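Local coordinates for DUF5624 domain-containing protein (Legionella pneumophila subsp. pneumophila, PDB 4JX2) that is of unknown function but is probably secreted, combining many helices with a small mixed beta sheet, at residues A185-G190 and K217-P222. Sequence-based numbering, arbitrary orientation.
Sequences ACSMAG and KTYPIP
The ring of Tyr219 lies flat against the backbone of helix 175-197. Met188 CA sits 3.6 Å from the Tyr219 ring centroid, only 2° off the ring normal, in a CH-pi contact. Tyr219 CG is anti to its own carbonyl carbon (chi1 -60°), which sends the ring from the loop across to the helix. The two side chains run past each other in opposite directions. Tyr219 reaches Ser187 with its hydroxyl, while selenomethionine Met188 extends back along the tyrosine towards the loop backbone. Met188 CG lies 3.7 Å from Tyr219 CB. Met188 SE stands obliquely beside the Tyr219 ring, 5.5 Å from its centroid, a Met-aromatic contact. Met188 CE ends in van der Waals contact with two loop carbonyls, 3.5 Å from both Tyr219 O and Ile221 O. At the other end, Tyr219 OH donates a hydrogen bond to Ser187 OG, 2.7 Å away at the ring edge. Ser187 OG is also hydrogen-bonded to Pro427 O, and Asn191 ND2 to Tyr219 OH, so this buried polar pair is well satisfied. Phe212 and Tyr223 also touch Met188. The arrangement is a helix-loop contact in a helical region of this DUF5624 family protein, laying the connection between helices 205-213 and 223-247 against helix 175-197.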
loop_
_atom_site.group_PDB
_atom_site.type_symbol
_atom_site.label_atom_id
_atom_site.label_comp_id
_atom_site.label_asym_id
_atom_site.label_seq_id
_atom_site.Cartn_x
_atom_site.Cartn_y
_atom_site.Cartn_z
ATOM N N ALA A 185 22.113 -15.108 25.730
ATOM C CA ALA A 185 20.697 -14.877 25.481
ATOM C C ALA A 185 19.849 -15.975 26.108
ATOM O O ALA A 185 18.904 -15.665 26.834
ATOM C CB ALA A 185 20.438 -14.795 23.990
ATOM N N CYS A 186 20.211 -17.252 25.882
ATOM C CA CYS A 186 19.492 -18.397 26.454
ATOM C C CYS A 186 19.559 -18.368 27.975
ATOM O O CYS A 186 18.535 -18.535 28.640
ATOM C CB CYS A 186 20.023 -19.715 25.900
ATOM S SG CYS A 186 19.711 -19.947 24.132
ATOM N N SER A 187 20.755 -18.118 28.517
ATOM C CA SER A 187 21.001 -18.054 29.954
ATOM C C SER A 187 20.172 -16.911 30.605
ATOM O O SER A 187 19.516 -17.131 31.625
ATOM C CB SER A 187 22.494 -17.869 30.210
ATOM O OG SER A 187 22.790 -17.895 31.596
HETATM N N MSE A 188 20.182 -15.715 29.991
HETATM C CA MSE A 188 19.455 -14.557 30.485
HETATM C C MSE A 188 17.939 -14.808 30.475
HETATM O O MSE A 188 17.312 -14.744 31.532
HETATM C CB MSE A 188 19.820 -13.335 29.644
HETATM C CG MSE A 188 19.087 -12.091 30.047
HETATM SE SE MSE A 188 19.780 -10.575 29.072
HETATM C CE MSE A 188 19.161 -9.161 30.233
ATOM N N ALA A 189 17.366 -15.103 29.292
ATOM C CA ALA A 189 15.933 -15.358 29.092
ATOM C C ALA A 189 15.437 -16.556 29.887
ATOM O O ALA A 189 14.350 -16.486 30.461
ATOM C CB ALA A 189 15.647 -15.572 27.616
ATOM N N GLY A 190 16.225 -17.637 29.911
ATOM C CA GLY A 190 15.915 -18.854 30.654
ATOM C C GLY A 190 15.793 -18.611 32.141
ATOM O O GLY A 190 14.751 -18.891 32.734
ATOM N N LYS A 217 21.354 -7.070 37.133
ATOM C CA LYS A 217 22.653 -7.219 37.802
ATOM C C LYS A 217 23.435 -8.447 37.308
ATOM O O LYS A 217 24.634 -8.316 37.052
ATOM C CB LYS A 217 22.504 -7.260 39.332
ATOM C CG LYS A 217 22.100 -5.914 39.950
ATOM C CD LYS A 217 21.565 -6.096 41.374
ATOM C CE LYS A 217 21.026 -4.829 41.997
ATOM N NZ LYS A 217 20.409 -5.095 43.325
ATOM N N THR A 218 22.765 -9.610 37.135
ATOM C CA THR A 218 23.412 -10.847 36.663
ATOM C C THR A 218 23.726 -10.785 35.161
ATOM O O THR A 218 24.780 -11.262 34.736
ATOM C CB THR A 218 22.512 -12.041 36.958
ATOM O OG1 THR A 218 21.958 -11.888 38.262
ATOM C CG2 THR A 218 23.236 -13.371 36.825
ATOM N N TYR A 219 22.807 -10.220 34.365
ATOM C CA TYR A 219 22.946 -10.130 32.916
ATOM C C TYR A 219 22.945 -8.636 32.503
ATOM O O TYR A 219 21.911 -8.104 32.093
ATOM C CB TYR A 219 21.829 -10.954 32.243
ATOM C CG TYR A 219 21.868 -12.419 32.626
ATOM C CD1 TYR A 219 22.722 -13.307 31.982
ATOM C CD2 TYR A 219 21.048 -12.920 33.637
ATOM C CE1 TYR A 219 22.770 -14.656 32.337
ATOM C CE2 TYR A 219 21.079 -14.269 33.996
ATOM C CZ TYR A 219 21.952 -15.132 33.349
ATOM O OH TYR A 219 22.008 -16.464 33.704
ATOM N N PRO A 220 24.107 -7.944 32.645
ATOM C CA PRO A 220 24.150 -6.487 32.403
ATOM C C PRO A 220 23.917 -6.018 30.970
ATOM O O PRO A 220 23.500 -4.873 30.814
ATOM C CB PRO A 220 25.555 -6.088 32.877
ATOM C CG PRO A 220 26.337 -7.323 32.824
ATOM C CD PRO A 220 25.396 -8.410 33.191
ATOM N N ILE A 221 24.195 -6.850 29.947
ATOM C CA ILE A 221 23.916 -6.481 28.558
ATOM C C ILE A 221 22.399 -6.613 28.369
ATOM O O ILE A 221 21.859 -7.712 28.537
ATOM C CB ILE A 221 24.710 -7.307 27.511
ATOM C CG1 ILE A 221 26.232 -7.194 27.725
ATOM C CG2 ILE A 221 24.319 -6.882 26.080
ATOM C CD1 ILE A 221 27.014 -8.459 27.297
ATOM N N PRO A 222 21.676 -5.521 28.051
ATOM C CA PRO A 222 20.217 -5.651 27.851
ATOM C C PRO A 222 19.851 -6.701 26.803
ATOM O O PRO A 222 20.605 -6.883 25.842
ATOM C CB PRO A 222 19.807 -4.261 27.344
ATOM C CG PRO A 222 20.866 -3.351 27.824
ATOM C CD PRO A 222 22.139 -4.136 27.830
#